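PDB 3OIS: cysteine protease from Xylella fastidiosa, which probably cleaves peptide bonds as a papain-family cysteine peptidase and binds the nucleotide uridine-5'-diphosphate. Local coordinates for residues Leu105-Tyr108 with Tyr109-Lys113; Gly129-Val132 with Leu133-Gly137; Arg186-Asp190 with Ile191-Lys195; Phe267-Tyr271 with Glu272-Asn276. One frame throughout, in Å; residues are numbered along the deposited sequence.

Interaction 1: residues Leu105-Tyr108 with Tyr109-Lys113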
loop_
_atom_site.group_PDB
_atom_site.type_symbol
_atom_site.label_atom_id
_atom_site.label_comp_id
_atom_site.label_asym_id
_atom_site.label_seq_id
_atom_site.Cartn_x
_atom_site.Cartn_y
_atom_site.Cartn_z
ATOM N N LEU A 105 9.644 -6.844 -4.224
ATOM C CA LEU A 105 9.363 -7.892 -5.232
ATOM C C LEU A 105 9.157 -9.240 -4.554
ATOM O O LEU A 105 8.414 -10.033 -5.054
ATOM C CB LEU A 105 10.515 -8.063 -6.218
ATOM C CG LEU A 105 10.640 -6.927 -7.235
ATOM C CD1 LEU A 105 11.707 -7.354 -8.271
ATOM C CD2 LEU A 105 9.282 -6.690 -7.959
ATOM N N PHE A 106 9.817 -9.471 -3.382
ATOM C CA PHE A 106 9.517 -10.701 -2.643
ATOM C C PHE A 106 7.980 -10.720 -2.266
ATOM O O PHE A 106 7.278 -11.774 -2.368
ATOM C CB PHE A 106 10.314 -10.778 -1.328
ATOM C CG PHE A 106 10.082 -12.039 -0.550
ATOM C CD1 PHE A 106 10.867 -13.179 -0.814
ATOM C CD2 PHE A 106 9.082 -12.111 0.449
ATOM C CE1 PHE A 106 10.654 -14.320 -0.105
ATOM C CE2 PHE A 106 8.848 -13.297 1.157
ATOM C CZ PHE A 106 9.675 -14.414 0.841
ATOM N N ILE A 107 7.466 -9.623 -1.773
ATOM C CA ILE A 107 6.048 -9.579 -1.458
ATOM C C ILE A 107 5.235 -9.801 -2.729
ATOM O O ILE A 107 4.330 -10.615 -2.701
ATOM C CB ILE A 107 5.630 -8.315 -0.716
ATOM C CG1 ILE A 107 6.354 -8.209 0.664
ATOM C CG2 ILE A 107 4.073 -8.178 -0.484
ATOM C CD1 ILE A 107 6.278 -6.821 1.151
ATOM N N TYR A 108 5.540 -9.055 -3.774
ATOM C CA TYR A 108 4.715 -9.050 -5.014
ATOM C C TYR A 108 4.746 -10.434 -5.683
ATOM O O TYR A 108 3.748 -10.878 -6.219
ATOM C CB TYR A 108 5.154 -7.909 -5.961
ATOM C CG TYR A 108 4.231 -7.682 -7.170
ATOM C CD1 TYR A 108 2.806 -7.718 -7.006
ATOM C CD2 TYR A 108 4.779 -7.335 -8.416
ATOM C CE1 TYR A 108 1.968 -7.450 -8.124
ATOM C CE2 TYR A 108 3.966 -7.135 -9.557
ATOM C CZ TYR A 108 2.554 -7.216 -9.376
ATOM O OH TYR A 108 1.801 -6.948 -10.475
ATOM N N TYR A 109 5.894 -11.116 -5.668
ATOM C CA TYR A 109 5.985 -12.441 -6.313
ATOM C C TYR A 109 5.068 -13.411 -5.548
ATOM O O TYR A 109 4.187 -14.099 -6.139
ATOM C CB TYR A 109 7.469 -12.923 -6.326
ATOM C CG TYR A 109 7.592 -14.280 -6.948
ATOM C CD1 TYR A 109 7.910 -14.379 -8.263
ATOM C CD2 TYR A 109 7.357 -15.439 -6.224
ATOM C CE1 TYR A 109 7.962 -15.629 -8.887
ATOM C CE2 TYR A 109 7.472 -16.723 -6.863
ATOM C CZ TYR A 109 7.747 -16.773 -8.127
ATOM O OH TYR A 109 7.856 -18.003 -8.661
ATOM N N ASN A 110 5.165 -13.416 -4.211
ATOM C CA ASN A 110 4.366 -14.297 -3.468
ATOM C C ASN A 110 2.884 -13.963 -3.469
ATOM O O ASN A 110 2.058 -14.874 -3.425
ATOM C CB ASN A 110 4.981 -14.466 -2.062
ATOM C CG ASN A 110 6.296 -15.270 -2.151
ATOM O OD1 ASN A 110 6.296 -16.418 -2.530
ATOM N ND2 ASN A 110 7.404 -14.627 -1.846
ATOM N N GLU A 111 2.515 -12.682 -3.549
ATOM C CA GLU A 111 1.088 -12.364 -3.692
ATOM C C GLU A 111 0.525 -13.036 -4.950
ATOM O O GLU A 111 -0.551 -13.545 -4.907
ATOM C CB GLU A 111 0.858 -10.850 -3.875
ATOM C CG GLU A 111 1.107 -10.057 -2.634
ATOM C CD GLU A 111 1.131 -8.547 -2.878
ATOM O OE1 GLU A 111 1.780 -8.088 -3.818
ATOM O OE2 GLU A 111 0.390 -7.856 -2.114
ATOM N N ARG A 112 1.279 -13.073 -6.033
ATOM C CA ARG A 112 0.756 -13.571 -7.336
ATOM C C ARG A 112 0.788 -15.136 -7.377
ATOM O O ARG A 112 0.301 -15.704 -8.293
ATOM C CB ARG A 112 1.540 -12.961 -8.469
ATOM C CG ARG A 112 0.998 -11.438 -8.562
ATOM C CD ARG A 112 1.715 -10.693 -9.683
ATOM N NE ARG A 112 3.053 -10.598 -9.188
ATOM C CZ ARG A 112 4.105 -10.801 -9.913
ATOM N NH1 ARG A 112 3.967 -11.031 -11.233
ATOM N NH2 ARG A 112 5.277 -10.706 -9.311
ATOM N N LYS A 113 1.372 -15.769 -6.362
ATOM C CA LYS A 113 1.175 -17.239 -6.117
ATOM C C LYS A 113 -0.195 -17.510 -5.569
ATOM O O LYS A 113 -0.714 -18.646 -5.712
ATOM C CB LYS A 113 2.230 -17.783 -5.125
ATOM C CG LYS A 113 3.686 -17.655 -5.694
ATOM C CD LYS A 113 3.979 -18.482 -6.965
ATOM C CE LYS A 113 4.014 -19.981 -6.688
ATOM N NZ LYS A 113 4.019 -20.760 -8.026
#
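Helix 104-114 of this papain-family protease carries, over little more than one turn, a cation-pi stack between Tyr-108 and Arg-112, four residues apart. The guanidinium of Arg-112 lies flat on one face of the tyrosine ring, the planes 24° apart, with Arg-112 CZ 3.8 Å from the centroid of the Tyr-108 ring. The aliphatic part joins in, since Arg-112 CD makes a CH-pi contact with the same face. A bend at chi3 (-68°) folds the arginine back over the ring, and there its NE donates to the carbonyl of its own partner, Arg-112 NE to Tyr-108 O being 3.1 Å. That donor stands well above the carbonyl plane. The remaining guanidinium nitrogens are tied to the backbone of Tyr-120 and Ala-164, while Tyr-108 OH bonds to Asp-121, so both stacked groups are held at their far ends and their rotation is restricted.

At the edge of the tyrosine ring, near its plane, comes a carboxylate oxygen, Glu-111 OE1, 3.4 Å from Tyr-108 CD1; the other carboxylate oxygen, Glu-111 OE2, is hydrogen-bonded to Thr-79. The carbon of that carboxylate, Glu-111 CD, packs 3.8 Å from Ile-107 CG2.

One residue earlier on the helix, Asn-110 turns its amide against Phe-106, with OD1 taken by Tyr-173. Phe-106 O receives both nitrogens of Asn-110, N and ND2, from opposite faces of its carbonyl plane. The 2.9 Å bond from Asn-110 ND2 to Phe-106 O leaves the same ND2 poised over the centre of the Phe-106 ring, 3.4 Å above its plane.

Interaction 2: residues Gly129-Val132 with Leu133-Gly137. With UDP (uridine-5'-diphosphate), chain E.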
loop_
_atom_site.group_PDB
_atom_site.type_symbol
_atom_site.label_atom_id
_atom_site.label_comp_id
_atom_site.label_asym_id
_atom_site.label_seq_id
_atom_site.Cartn_x
_atom_site.Cartn_y
_atom_site.Cartn_z
ATOM N N GLY A 129 -1.087 -9.715 0.150
ATOM C CA GLY A 129 0.227 -9.203 0.613
ATOM C C GLY A 129 0.349 -9.451 2.117
ATOM O O GLY A 129 1.415 -9.801 2.577
ATOM N N ILE A 130 -0.726 -9.207 2.864
ATOM C CA ILE A 130 -0.716 -9.465 4.309
ATOM C C ILE A 130 -0.550 -10.946 4.650
ATOM O O ILE A 130 0.228 -11.309 5.506
ATOM C CB ILE A 130 -1.954 -8.845 4.928
ATOM C CG1 ILE A 130 -1.792 -7.337 4.890
ATOM C CG2 ILE A 130 -2.122 -9.237 6.439
ATOM C CD1 ILE A 130 -3.147 -6.642 5.307
ATOM N N LYS A 131 -1.214 -11.820 3.914
ATOM C CA LYS A 131 -0.981 -13.244 4.061
ATOM C C LYS A 131 0.503 -13.643 3.859
ATOM O O LYS A 131 1.022 -14.463 4.634
ATOM C CB LYS A 131 -1.837 -14.013 3.092
ATOM C CG LYS A 131 -1.953 -15.518 3.508
ATOM C CD LYS A 131 -3.133 -15.804 4.405
ATOM C CE LYS A 131 -3.199 -17.239 4.744
ATOM N NZ LYS A 131 -4.208 -17.340 5.797
ATOM N N VAL A 132 1.159 -13.122 2.814
ATOM C CA VAL A 132 2.581 -13.311 2.588
ATOM C C VAL A 132 3.366 -12.867 3.826
ATOM O O VAL A 132 4.135 -13.638 4.363
ATOM C CB VAL A 132 3.115 -12.523 1.370
ATOM C CG1 VAL A 132 4.606 -12.656 1.242
ATOM C CG2 VAL A 132 2.401 -12.994 0.075
ATOM N N LEU A 133 3.095 -11.649 4.320
ATOM C CA LEU A 133 3.803 -11.220 5.540
ATOM C C LEU A 133 3.596 -12.112 6.752
ATOM O O LEU A 133 4.522 -12.183 7.579
ATOM C CB LEU A 133 3.459 -9.776 5.861
ATOM C CG LEU A 133 3.931 -8.797 4.806
ATOM C CD1 LEU A 133 3.384 -7.311 5.128
ATOM C CD2 LEU A 133 5.435 -8.785 4.628
ATOM N N HIS A 134 2.401 -12.682 6.896
ATOM C CA HIS A 134 2.041 -13.495 8.066
ATOM C C HIS A 134 2.695 -14.879 8.001
ATOM O O HIS A 134 3.254 -15.346 8.997
ATOM C CB HIS A 134 0.542 -13.664 8.146
ATOM C CG HIS A 134 0.070 -14.291 9.428
ATOM N ND1 HIS A 134 -1.125 -14.990 9.534
ATOM C CD2 HIS A 134 0.634 -14.305 10.665
ATOM C CE1 HIS A 134 -1.281 -15.400 10.786
ATOM N NE2 HIS A 134 -0.226 -15.013 11.495
ATOM N N LYS A 135 2.601 -15.522 6.839
ATOM C CA LYS A 135 3.067 -16.895 6.662
ATOM C C LYS A 135 4.506 -17.045 6.180
ATOM O O LYS A 135 5.172 -18.031 6.559
ATOM C CB LYS A 135 2.168 -17.604 5.642
ATOM C CG LYS A 135 0.724 -17.631 6.039
ATOM C CD LYS A 135 0.432 -18.421 7.310
ATOM C CE LYS A 135 -1.062 -18.395 7.609
ATOM N NZ LYS A 135 -1.390 -19.121 8.850
ATOM N N LEU A 136 5.020 -16.104 5.361
ATOM C CA LEU A 136 6.355 -16.177 4.788
ATOM C C LEU A 136 7.267 -15.094 5.374
ATOM O O LEU A 136 8.454 -15.251 5.388
ATOM C CB LEU A 136 6.293 -16.010 3.277
ATOM C CG LEU A 136 5.285 -16.933 2.576
ATOM C CD1 LEU A 136 5.416 -16.879 1.055
ATOM C CD2 LEU A 136 5.408 -18.383 3.095
ATOM N N GLY A 137 6.695 -13.938 5.787
ATOM C CA GLY A 137 7.576 -12.811 6.146
ATOM C C GLY A 137 8.009 -12.012 4.922
ATOM O O GLY A 137 7.245 -11.931 3.873
HETATM N N1 UDP E . -7.104 -13.567 10.167
HETATM C C2 UDP E . -7.072 -12.219 10.390
HETATM N N3 UDP E . -6.005 -11.701 11.116
HETATM C C4 UDP E . -5.015 -12.502 11.587
HETATM C C5 UDP E . -5.058 -13.896 11.401
HETATM C C6 UDP E . -6.081 -14.383 10.575
HETATM O O2 UDP E . -7.904 -11.471 9.982
HETATM O O4 UDP E . -4.134 -11.942 12.316
HETATM C "C1'" UDP E . -8.342 -14.085 9.488
HETATM C "C2'" UDP E . -8.411 -13.782 8.006
HETATM O "O2'" UDP E . -9.804 -13.721 7.708
HETATM C "C3'" UDP E . -7.837 -15.041 7.487
HETATM C "C4'" UDP E . -8.489 -16.103 8.399
HETATM O "O4'" UDP E . -8.484 -15.495 9.708
HETATM O "O3'" UDP E . -8.321 -15.199 6.155
HETATM C "C5'" UDP E . -7.720 -17.419 8.328
HETATM O "O5'" UDP E . -6.408 -17.157 8.823
HETATM P PA UDP E . -5.424 -18.236 9.280
HETATM O O1A UDP E . -4.022 -17.769 9.358
HETATM O O2A UDP E . -5.930 -18.948 10.487
HETATM O O3A UDP E . -5.579 -19.232 8.001
HETATM P PB UDP E . -4.745 -20.497 7.435
HETATM O O1B UDP E . -5.705 -21.577 7.237
HETATM O O2B UDP E . -4.128 -19.986 6.239
HETATM O O3B UDP E . -3.665 -20.955 8.366
HETATM O O HOH W 1 -3.296 -15.553 7.917
#
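The C-terminal end of helix 126-135 forms part of the uridine-5'-diphosphate pocket, where Lys-131 and Lys-135, one turn apart, reach the diphosphate together. Leu-133 begins the second segment with a regular helical bond from its N to Gly-129 O, and its side chain packs against Leu-83 and Ile-107 of neighbouring helices. His-134 follows on the ligand side. A water in the plane of its ring lies 2.8 Å from His-134 ND1, accepts from Lys-131 NZ and donates to UDP O1A, thus joining the histidine to the alpha phosphate.

Lys-135 comes next. Its chain, bent at chi2 (-64°), brings CE to 3.8 Å from Lys-131 CE. The two ammonium groups converge on the diphosphate, whose negative charge probably offsets their closeness: Lys-135 NZ bonds to UDP O1A and O3B, each at 3.0 Å, whereas Lys-131 NZ makes its shorter bond, 2.7 Å, to UDP O2B and a weak one to the bridging O3A. Both phosphates are thereby held from this one helical face, and Asp-41, Asp-44, Phe-45 and Tyr-184 also hydrogen-bond to the nucleotide.

Beyond Leu-136, Gly-137 leaves the helix with positive phi. Val-132 O accepts two backbone donors at this helix end, Leu-136 N at 2.8 Å and Gly-137 N at 2.9 Å.

Interaction 3: residues Arg186-Asp190 with Ile191-Lys195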
loop_
_atom_site.group_PDB
_atom_site.type_symbol
_atom_site.label_atom_id
_atom_site.label_comp_id
_atom_site.label_asym_id
_atom_site.label_seq_id
_atom_site.Cartn_x
_atom_site.Cartn_y
_atom_site.Cartn_z
ATOM N N ARG A 186 -8.756 -5.418 10.143
ATOM C CA ARG A 186 -9.373 -4.334 9.379
ATOM C C ARG A 186 -9.870 -3.168 10.197
ATOM O O ARG A 186 -10.603 -3.348 11.212
ATOM C CB ARG A 186 -10.675 -4.810 8.660
ATOM C CG ARG A 186 -10.426 -5.697 7.597
ATOM C CD ARG A 186 -11.713 -5.867 6.802
ATOM N NE ARG A 186 -11.433 -6.805 5.738
ATOM C CZ ARG A 186 -11.140 -6.432 4.467
ATOM N NH1 ARG A 186 -11.155 -5.125 4.131
ATOM N NH2 ARG A 186 -10.882 -7.391 3.561
ATOM N N VAL A 187 -9.587 -1.980 9.720
ATOM C CA VAL A 187 -10.129 -0.747 10.302
ATOM C C VAL A 187 -11.388 -0.366 9.616
ATOM O O VAL A 187 -11.482 -0.416 8.380
ATOM C CB VAL A 187 -9.177 0.487 10.236
ATOM C CG1 VAL A 187 -9.755 1.601 11.122
ATOM C CG2 VAL A 187 -7.743 0.205 10.729
ATOM N N ALA A 188 -12.401 -0.017 10.424
ATOM C CA ALA A 188 -13.685 0.393 9.912
ATOM C C ALA A 188 -13.536 1.633 9.115
ATOM O O ALA A 188 -12.740 2.541 9.436
ATOM C CB ALA A 188 -14.660 0.652 11.058
ATOM N N GLN A 189 -14.284 1.698 8.034
ATOM C CA GLN A 189 -14.172 2.900 7.206
ATOM C C GLN A 189 -15.059 3.988 7.814
ATOM O O GLN A 189 -16.201 4.301 7.345
ATOM C CB GLN A 189 -14.563 2.557 5.759
ATOM C CG GLN A 189 -14.569 3.735 4.868
ATOM C CD GLN A 189 -14.713 3.316 3.409
ATOM O OE1 GLN A 189 -15.236 2.228 3.119
ATOM N NE2 GLN A 189 -14.203 4.126 2.505
ATOM N N ASP A 190 -14.497 4.629 8.824
ATOM C CA ASP A 190 -15.224 5.552 9.666
ATOM C C ASP A 190 -14.115 6.495 10.017
ATOM O O ASP A 190 -13.109 6.035 10.487
ATOM C CB ASP A 190 -15.755 4.777 10.908
ATOM C CG ASP A 190 -16.289 5.676 11.964
ATOM O OD1 ASP A 190 -15.593 6.549 12.414
ATOM O OD2 ASP A 190 -17.447 5.533 12.410
ATOM N N ILE A 191 -14.313 7.801 9.819
ATOM C CA ILE A 191 -13.198 8.775 9.978
ATOM C C ILE A 191 -12.602 8.710 11.402
ATOM O O ILE A 191 -11.379 8.748 11.591
ATOM C CB ILE A 191 -13.640 10.176 9.590
ATOM C CG1 ILE A 191 -13.704 10.278 8.082
ATOM C CG2 ILE A 191 -12.683 11.251 10.079
ATOM C CD1 ILE A 191 -14.621 11.426 7.700
ATOM N N ASP A 192 -13.457 8.547 12.404
ATOM C CA ASP A 192 -12.934 8.551 13.780
ATOM C C ASP A 192 -12.124 7.280 14.079
ATOM O O ASP A 192 -11.199 7.276 14.911
ATOM C CB ASP A 192 -14.123 8.653 14.751
ATOM C CG ASP A 192 -14.741 10.041 14.793
ATOM O OD1 ASP A 192 -14.188 11.059 14.300
ATOM O OD2 ASP A 192 -15.794 10.104 15.438
ATOM N N HIS A 193 -12.450 6.192 13.415
ATOM C CA HIS A 193 -11.668 4.969 13.584
ATOM C C HIS A 193 -10.316 5.078 12.884
ATOM O O HIS A 193 -9.329 4.668 13.446
ATOM C CB HIS A 193 -12.400 3.766 13.072
ATOM C CG HIS A 193 -13.483 3.315 13.987
ATOM N ND1 HIS A 193 -13.545 2.033 14.485
ATOM C CD2 HIS A 193 -14.530 3.990 14.529
ATOM C CE1 HIS A 193 -14.586 1.928 15.287
ATOM N NE2 HIS A 193 -15.208 3.096 15.325
ATOM N N LEU A 194 -10.300 5.663 11.679
ATOM C CA LEU A 194 -9.034 5.930 10.988
ATOM C C LEU A 194 -8.200 6.912 11.813
ATOM O O LEU A 194 -6.985 6.762 11.899
ATOM C CB LEU A 194 -9.224 6.501 9.581
ATOM C CG LEU A 194 -10.170 5.640 8.700
ATOM C CD1 LEU A 194 -10.393 6.322 7.255
ATOM C CD2 LEU A 194 -9.570 4.258 8.547
ATOM N N LYS A 195 -8.858 7.907 12.392
ATOM C CA LYS A 195 -8.059 8.874 13.179
ATOM C C LYS A 195 -7.520 8.180 14.438
ATOM O O LYS A 195 -6.368 8.418 14.834
ATOM C CB LYS A 195 -8.842 10.145 13.540
ATOM C CG LYS A 195 -9.267 11.108 12.407
ATOM C CD LYS A 195 -10.213 12.200 13.032
ATOM C CE LYS A 195 -10.420 13.303 12.039
ATOM N NZ LYS A 195 -11.334 14.348 12.633
HETATM O O HOH W 2 -12.373 -0.325 13.349
#
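Val-187 lays its CG1 methyl across Leu-194, 3.7 Å from Leu-194 CD2, joining the loop after strand 183-186 to the first turn of helix 191-199. Leu-194 also touches Phe-283, Ile-274 and Phe-251, so this apolar patch continues into the sheet and the helix 271-274. Next to it, Ala-188 CB approaches the imidazole of His-193 obliquely, 3.9 Å from ND1. A water ties the same pair together, accepting from Ala-188 N and lying 2.9 Å from His-193 ND1.

Asp-190 is the N-cap. With CG anti to the backbone N (chi1 169°), its carboxylate turns back over the backbone amides of the opening turn: OD1 takes weak bonds from Asp-192 N at 2.9 Å and from His-193 N at 3.3 Å. The backbone carbonyl of the same residue receives Leu-194 N, a straighter bond at 3.1 Å and 167°. The carboxylate also lies beside the His-193 ring, the two planes 55° apart, with CD2 as its nearest ring atom.

If the carboxylate of Asp-190 is ionised, as is likely, its charge would face the positive end of the helix dipole and should help to stabilise the start of the helix, even though each capping bond is individually weak.

Interaction 4: residues Phe267-Tyr271 with Glu272-Asn276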
loop_
_atom_site.group_PDB
_atom_site.type_symbol
_atom_site.label_atom_id
_atom_site.label_comp_id
_atom_site.label_asym_id
_atom_site.label_seq_id
_atom_site.Cartn_x
_atom_site.Cartn_y
_atom_site.Cartn_z
ATOM N N PHE A 267 1.080 13.016 -0.264
ATOM C CA PHE A 267 -0.117 13.743 -0.727
ATOM C C PHE A 267 -1.137 13.865 0.384
ATOM O O PHE A 267 -0.996 13.240 1.468
ATOM C CB PHE A 267 -0.747 12.973 -1.918
ATOM C CG PHE A 267 0.123 12.929 -3.139
ATOM C CD1 PHE A 267 1.127 11.947 -3.318
ATOM C CD2 PHE A 267 -0.115 13.861 -4.175
ATOM C CE1 PHE A 267 1.911 11.917 -4.551
ATOM C CE2 PHE A 267 0.614 13.826 -5.401
ATOM C CZ PHE A 267 1.645 12.869 -5.587
ATOM N N TRP A 268 -2.157 14.686 0.149
ATOM C CA TRP A 268 -3.268 14.874 1.061
ATOM C C TRP A 268 -4.531 14.408 0.398
ATOM O O TRP A 268 -4.823 14.818 -0.766
ATOM C CB TRP A 268 -3.483 16.367 1.336
ATOM C CG TRP A 268 -2.462 17.065 2.281
ATOM C CD1 TRP A 268 -1.647 18.138 1.951
ATOM C CD2 TRP A 268 -2.286 16.851 3.701
ATOM N NE1 TRP A 268 -0.946 18.571 3.067
ATOM C CE2 TRP A 268 -1.289 17.784 4.139
ATOM C CE3 TRP A 268 -2.808 15.920 4.623
ATOM C CZ2 TRP A 268 -0.814 17.803 5.444
ATOM C CZ3 TRP A 268 -2.387 16.009 5.948
ATOM C CH2 TRP A 268 -1.370 16.916 6.327
ATOM N N MET A 269 -5.274 13.546 1.113
ATOM C CA MET A 269 -6.521 12.981 0.623
ATOM C C MET A 269 -7.688 13.554 1.470
ATOM O O MET A 269 -7.664 13.394 2.653
ATOM C CB MET A 269 -6.560 11.436 0.770
ATOM C CG MET A 269 -7.923 10.884 0.254
ATOM S SD MET A 269 -7.888 9.023 0.247
ATOM C CE MET A 269 -6.964 8.738 -1.288
ATOM N N PRO A 270 -8.723 14.134 0.856
ATOM C CA PRO A 270 -9.827 14.730 1.642
ATOM C C PRO A 270 -10.558 13.705 2.520
ATOM O O PRO A 270 -10.693 12.551 2.138
ATOM C CB PRO A 270 -10.835 15.224 0.577
ATOM C CG PRO A 270 -10.065 15.187 -0.759
ATOM C CD PRO A 270 -8.891 14.268 -0.602
ATOM N N TYR A 271 -11.019 14.130 3.692
ATOM C CA TYR A 271 -11.886 13.292 4.495
ATOM C C TYR A 271 -13.043 12.669 3.738
ATOM O O TYR A 271 -13.363 11.494 3.948
ATOM C CB TYR A 271 -12.471 14.164 5.636
ATOM C CG TYR A 271 -11.463 14.465 6.733
ATOM C CD1 TYR A 271 -10.093 14.154 6.613
ATOM C CD2 TYR A 271 -11.855 15.126 7.892
ATOM C CE1 TYR A 271 -9.194 14.466 7.647
ATOM C CE2 TYR A 271 -10.913 15.465 8.940
ATOM C CZ TYR A 271 -9.600 15.138 8.806
ATOM O OH TYR A 271 -8.669 15.449 9.810
ATOM N N GLU A 272 -13.655 13.443 2.833
ATOM C CA GLU A 272 -14.840 12.945 2.072
ATOM C C GLU A 272 -14.428 11.886 1.025
ATOM O O GLU A 272 -15.286 11.127 0.522
ATOM C CB GLU A 272 -15.497 14.127 1.324
ATOM C CG GLU A 272 -16.022 15.336 2.183
ATOM C CD GLU A 272 -14.936 16.345 2.722
ATOM O OE1 GLU A 272 -15.351 17.250 3.522
ATOM O OE2 GLU A 272 -13.688 16.256 2.400
ATOM N N TYR A 273 -13.157 11.856 0.675
ATOM C CA TYR A 273 -12.691 10.871 -0.292
ATOM C C TYR A 273 -12.483 9.555 0.472
ATOM O O TYR A 273 -13.069 8.517 0.122
ATOM C CB TYR A 273 -11.395 11.407 -0.885
ATOM C CG TYR A 273 -10.910 10.731 -2.179
ATOM C CD1 TYR A 273 -10.590 11.539 -3.258
ATOM C CD2 TYR A 273 -10.791 9.323 -2.329
ATOM C CE1 TYR A 273 -10.119 11.028 -4.412
ATOM C CE2 TYR A 273 -10.372 8.773 -3.565
ATOM C CZ TYR A 273 -9.986 9.641 -4.583
ATOM O OH TYR A 273 -9.558 9.180 -5.812
ATOM N N ILE A 274 -11.639 9.584 1.514
ATOM C CA ILE A 274 -11.318 8.347 2.211
ATOM C C ILE A 274 -12.529 7.641 2.857
ATOM O O ILE A 274 -12.530 6.405 2.992
ATOM C CB ILE A 274 -10.191 8.614 3.270
ATOM C CG1 ILE A 274 -9.392 7.339 3.534
ATOM C CG2 ILE A 274 -10.846 9.260 4.535
ATOM C CD1 ILE A 274 -8.021 7.584 4.388
ATOM N N SER A 275 -13.538 8.409 3.254
ATOM C CA SER A 275 -14.687 7.851 3.951
ATOM C C SER A 275 -15.779 7.385 3.000
ATOM O O SER A 275 -16.720 6.803 3.467
ATOM C CB SER A 275 -15.226 8.918 4.942
ATOM O OG SER A 275 -15.837 9.977 4.236
ATOM N N ASN A 276 -15.609 7.630 1.692
ATOM C CA ASN A 276 -16.561 7.180 0.676
ATOM C C ASN A 276 -16.348 5.696 0.299
ATOM O O ASN A 276 -15.294 5.326 -0.210
ATOM C CB ASN A 276 -16.524 8.119 -0.537
ATOM C CG ASN A 276 -17.669 7.859 -1.523
ATOM O OD1 ASN A 276 -18.183 6.769 -1.585
ATOM N ND2 ASN A 276 -18.103 8.900 -2.257
#
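Met-269 and Tyr-273 form the tightly packed side of the junction where strand 266-270 passes into the short helix 271-274. The methionine chain runs extended from the backbone (chi1 179°, chi2 173°) and bends at chi3, which carries CE over one face of the tyrosine ring, 3.9 Å above its plane and displaced toward the rim. Its sulfur makes an oblique Met-aromatic contact, SD lying 4.6 Å from the Tyr-273 centroid. Met-269 CG meets Tyr-273 CB, while SD also touches Ile-274 CB at 3.8 Å, so the methionine reaches two successive helix residues, crossing each at about a right angle. Phe-206 and Phe-208 of strand 204-211 pack against this cluster, and Tyr-273 OH is hydrogen-bonded to the backbone carbonyl of Ser-209. Alongside, the Pro-270 ring lies next to Tyr-273, with Pro-270 CD 3.8 Å from Tyr-273 CB.

The opposite character appears at Glu-272, exposed to solvent. A bend at chi2 folds its carboxylate back until OE2 is 3.5 Å from Pro-270 CB, a simple contact, while OE1 forms a salt bridge with Arg-249. Ser-275, partly exposed, follows: its OG donates to Tyr-271 O at 2.9 Å, and its backbone N reaches the same oxygen from the opposite face of the carbonyl plane.

Pro-270, at the N-cap, starts the helix through its carbonyl, which accepts Tyr-273 N at 2.9 Å and Ile-274 N at 3.2 Å. The whole is a strand-to-helix junction with a proline N-cap, in which a strand of the papain-type antiparallel sheet runs on into a short helix.

How the interactions relate
Along the chain the four contacts follow one another in series, all within the papain-like protease domain. Interactions 1 and 2 lie on neighbouring helices, 104-114 and 126-135, with centres about 10 Å apart; Asn-110 and Glu-111 of the first pack against Val-132 and Gly-129 of the second. Interactions 3 and 4 form the other pair, centres about 12 Å apart, where strands of the antiparallel sheet run into helices 191-199 (through a loop) and 271-274, and Gln-189 NE2 probably bonds to Ile-274 O. Interactions 1 and 4 are about 29 Å apart between centres, on opposite sides of the chain's centre. This matches the two-lobed papain fold, with one lobe mainly helical and the other rich in sheet, the nucleotide being contacted directly by interaction 2.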